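Local coordinates for protein BIM1 (Saccharomyces cerevisiae, PDB 2QJX) that binds microtubules, associating with their plus ends, and is represented here by its calponin-homology domain, at residues 54-59 / 66-71. Sequence-based numbering, arbitrary orientation.
Sequences RVKFNA and QTNYKI
The carboxamide of N68 grips both polar backbone atoms of K56, a two-point match between an asparagine side chain and a single residue. N68 OD1 accepts from K56 N at 2.8 Å, and the donor lies in the carbonyl plane on a lone pair, with a C=O...N angle of 136°. In the reverse direction N68 ND2 donates to K56 O at 3.1 Å; the N-H...O angle of 157° is fairly straight, although the donor stands 43° out of the K56 carbonyl plane. K56 is the centre of an inverse gamma turn, closed by a weak bond from F57 N to V55 O, which leaves its N and O to be read together from helix 62-78. N68 ND2 has a second acceptor in T35 O, so the amide joins two loops to the helix.

Van der Waals contacts surround this pair. V55 CG1, anti to its own backbone N, comes within 3.6 Å of N68 OD1, its side chain crossing the amide at about a right angle. The other branch, V55 CG2, makes an apolar contact with the tip of I71, 3.8 Å from CD1. That same I71 CD1 lies 3.6 Å from R54 O, while T67 CG2 approaches this carbonyl from 3.9 Å. K56 CB also touches the amide oxygen, 3.7 Å from N68 OD1, and the end of the lysine chain leads away from the helix.

A leucine in place of N68 would probably leave K56 N, K56 O and T35 O without their amide partners, setting the turn freer to shift from the helix. Because N68 is buried and supplies both an acceptor and a donor, the contact probably holds this part of the loop between helices 37-47 and 62-78 of the calponin-homology domain against the latter helix by directional polar bonds, with V55 and I71 adding apolar packing alongside.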
ATOM      1  N   ARG A  54     -11.328   3.546   6.665  1.00 13.37           N
ATOM      2  CA  ARG A  54     -11.164   4.926   6.221  1.00 13.86           C
ATOM      3  C   ARG A  54     -10.232   5.098   5.029  1.00 14.63           C
ATOM      4  O   ARG A  54     -10.082   6.201   4.485  1.00 12.81           O
ATOM      5  CB  ARG A  54     -10.724   5.779   7.417  1.00 13.43           C
ATOM      6  CG  ARG A  54     -11.834   5.924   8.463  1.00 16.29           C
ATOM      7  CD  ARG A  54     -11.316   6.471   9.783  1.00 20.55           C
ATOM      8  NE  ARG A  54     -11.197   5.417  10.787  1.00 23.00           N
ATOM      9  CZ  ARG A  54     -10.318   5.430  11.786  1.00 23.77           C
ATOM     10  NH1 ARG A  54      -9.477   6.445  11.918  1.00 22.58           N
ATOM     11  NH2 ARG A  54     -10.271   4.420  12.646  1.00 22.45           N
ATOM     12  N   VAL A  55      -9.611   3.999   4.622  1.00 15.09           N
ATOM     13  CA  VAL A  55      -8.736   4.008   3.462  1.00 15.80           C
ATOM     14  C   VAL A  55      -9.668   3.957   2.258  1.00 17.77           C
ATOM     15  O   VAL A  55     -10.560   3.110   2.201  1.00 19.70           O
ATOM     16  CB  VAL A  55      -7.819   2.764   3.444  1.00 15.95           C
ATOM     17  CG1 VAL A  55      -7.061   2.683   2.118  1.00 14.53           C
ATOM     18  CG2 VAL A  55      -6.846   2.826   4.609  1.00 14.76           C
ATOM     19  N   LYS A  56      -9.491   4.879   1.318  1.00 18.12           N
ATOM     20  CA  LYS A  56     -10.317   4.905   0.115  1.00 19.15           C
ATOM     21  C   LYS A  56      -9.669   3.906  -0.825  1.00 18.75           C
ATOM     22  O   LYS A  56      -8.841   4.259  -1.672  1.00 12.80           O
ATOM     23  CB  LYS A  56     -10.322   6.306  -0.502  1.00 21.37           C
ATOM     24  CG  LYS A  56     -10.827   7.388   0.446  1.00 27.01           C
ATOM     25  CD  LYS A  56     -12.235   7.078   0.931  1.00 30.64           C
ATOM     26  CE  LYS A  56     -12.663   8.001   2.058  1.00 34.11           C
ATOM     27  NZ  LYS A  56     -13.961   7.571   2.657  1.00 35.57           N
ATOM     28  N   PHE A  57     -10.053   2.645  -0.663  1.00 18.83           N
ATOM     29  CA  PHE A  57      -9.467   1.577  -1.445  1.00 21.10           C
ATOM     30  C   PHE A  57      -9.673   1.647  -2.943  1.00 21.31           C
ATOM     31  O   PHE A  57      -8.745   1.393  -3.711  1.00 23.09           O
ATOM     32  CB  PHE A  57      -9.940   0.218  -0.929  1.00 23.24           C
ATOM     33  CG  PHE A  57      -8.917  -0.847  -1.093  1.00 24.08           C
ATOM     34  CD1 PHE A  57      -7.813  -0.894  -0.246  1.00 24.93           C
ATOM     35  CD2 PHE A  57      -8.991  -1.741  -2.153  1.00 25.62           C
ATOM     36  CE1 PHE A  57      -6.793  -1.805  -0.454  1.00 25.66           C
ATOM     37  CE2 PHE A  57      -7.972  -2.663  -2.374  1.00 27.19           C
ATOM     38  CZ  PHE A  57      -6.868  -2.694  -1.521  1.00 25.38           C
ATOM     39  N   ASN A  58     -10.885   1.987  -3.365  1.00 21.18           N
ATOM     40  CA  ASN A  58     -11.190   2.085  -4.781  1.00 22.10           C
ATOM     41  C   ASN A  58     -11.419   3.546  -5.157  1.00 23.18           C
ATOM     42  O   ASN A  58     -12.460   3.907  -5.691  1.00 22.30           O
ATOM     43  CB  ASN A  58     -12.424   1.234  -5.095  1.00 20.70           C
ATOM     44  CG  ASN A  58     -12.188  -0.241  -4.821  1.00 21.71           C
ATOM     45  OD1 ASN A  58     -11.404  -0.893  -5.512  1.00 16.89           O
ATOM     46  ND2 ASN A  58     -12.854  -0.771  -3.797  1.00 16.89           N
ATOM     47  N   ALA A  59     -10.419   4.376  -4.869  1.00 26.90           N
ATOM     48  CA  ALA A  59     -10.479   5.812  -5.139  1.00 28.81           C
ATOM     49  C   ALA A  59     -10.143   6.187  -6.580  1.00 29.51           C
ATOM     50  O   ALA A  59      -9.388   5.491  -7.258  1.00 32.35           O
ATOM     51  CB  ALA A  59      -9.539   6.552  -4.182  1.00 27.92           C
ATOM     52  N   GLN A  66      -4.907  11.529  -1.196  1.00 15.95           N
ATOM     53  CA  GLN A  66      -4.247  12.302  -0.150  1.00 18.78           C
ATOM     54  C   GLN A  66      -4.541  11.724   1.228  1.00 18.13           C
ATOM     55  O   GLN A  66      -3.655  11.674   2.087  1.00 18.25           O
ATOM     56  CB  GLN A  66      -4.692  13.764  -0.199  1.00 19.72           C
ATOM     57  CG  GLN A  66      -3.689  14.724   0.429  1.00 24.57           C
ATOM     58  CD  GLN A  66      -2.443  14.913  -0.428  1.00 25.31           C
ATOM     59  OE1 GLN A  66      -2.528  15.335  -1.582  1.00 28.09           O
ATOM     60  NE2 GLN A  66      -1.282  14.606   0.136  1.00 25.92           N
ATOM     61  N   THR A  67      -5.786  11.298   1.432  1.00 18.13           N
ATOM     62  CA  THR A  67      -6.212  10.706   2.695  1.00 18.55           C
ATOM     63  C   THR A  67      -5.479   9.390   2.922  1.00 17.50           C
ATOM     64  O   THR A  67      -5.063   9.084   4.042  1.00 15.40           O
ATOM     65  CB  THR A  67      -7.733  10.440   2.702  1.00 21.08           C
ATOM     66  OG1 THR A  67      -8.430  11.685   2.809  1.00 24.70           O
ATOM     67  CG2 THR A  67      -8.124   9.542   3.871  1.00 24.90           C
ATOM     68  N   ASN A  68      -5.321   8.609   1.859  1.00 15.67           N
ATOM     69  CA  ASN A  68      -4.625   7.336   1.983  1.00 15.22           C
ATOM     70  C   ASN A  68      -3.187   7.569   2.404  1.00 14.92           C
ATOM     71  O   ASN A  68      -2.659   6.867   3.265  1.00 13.83           O
ATOM     72  CB  ASN A  68      -4.662   6.566   0.663  1.00 12.82           C
ATOM     73  CG  ASN A  68      -6.066   6.169   0.271  1.00 14.30           C
ATOM     74  OD1 ASN A  68      -6.960   6.110   1.116  1.00 15.03           O
ATOM     75  ND2 ASN A  68      -6.266   5.874  -1.009  1.00 13.93           N
ATOM     76  N   TYR A  69      -2.550   8.566   1.807  1.00 12.98           N
ATOM     77  CA  TYR A  69      -1.170   8.858   2.153  1.00 14.51           C
ATOM     78  C   TYR A  69      -1.008   9.403   3.571  1.00 13.99           C
ATOM     79  O   TYR A  69       0.000   9.146   4.225  1.00 15.48           O
ATOM     80  CB  TYR A  69      -0.555   9.806   1.121  1.00 12.32           C
ATOM     81  CG  TYR A  69      -0.166   9.082  -0.143  1.00 15.17           C
ATOM     82  CD1 TYR A  69      -0.902   9.230  -1.320  1.00 13.76           C
ATOM     83  CD2 TYR A  69       0.907   8.195  -0.144  1.00 12.73           C
ATOM     84  CE1 TYR A  69      -0.577   8.501  -2.462  1.00 14.25           C
ATOM     85  CE2 TYR A  69       1.239   7.464  -1.278  1.00 15.57           C
ATOM     86  CZ  TYR A  69       0.495   7.619  -2.430  1.00 16.25           C
ATOM     87  OH  TYR A  69       0.819   6.876  -3.541  1.00 14.77           O
ATOM     88  N   LYS A  70      -1.993  10.140   4.065  1.00 16.54           N
ATOM     89  CA  LYS A  70      -1.887  10.645   5.425  1.00 16.98           C
ATOM     90  C   LYS A  70      -2.026   9.468   6.394  1.00 17.01           C
ATOM     91  O   LYS A  70      -1.387   9.435   7.449  1.00 15.13           O
ATOM     92  CB  LYS A  70      -2.942  11.726   5.670  1.00 21.67           C
ATOM     93  CG  LYS A  70      -2.592  13.005   4.915  1.00 27.59           C
ATOM     94  CD  LYS A  70      -3.528  14.168   5.191  1.00 32.28           C
ATOM     95  CE  LYS A  70      -3.021  15.422   4.476  1.00 33.90           C
ATOM     96  NZ  LYS A  70      -3.976  16.564   4.547  1.00 34.77           N
ATOM     97  N   ILE A  71      -2.842   8.490   6.017  1.00 14.49           N
ATOM     98  CA  ILE A  71      -3.024   7.290   6.831  1.00 13.97           C
ATOM     99  C   ILE A  71      -1.721   6.494   6.798  1.00 13.42           C
ATOM    100  O   ILE A  71      -1.283   5.972   7.824  1.00 12.43           O
ATOM    101  CB  ILE A  71      -4.182   6.412   6.288  1.00 12.72           C
ATOM    102  CG1 ILE A  71      -5.527   7.069   6.617  1.00 12.60           C
ATOM    103  CG2 ILE A  71      -4.113   5.003   6.896  1.00 12.96           C
ATOM    104  CD1 ILE A  71      -6.736   6.435   5.906  1.00 12.33           C
TER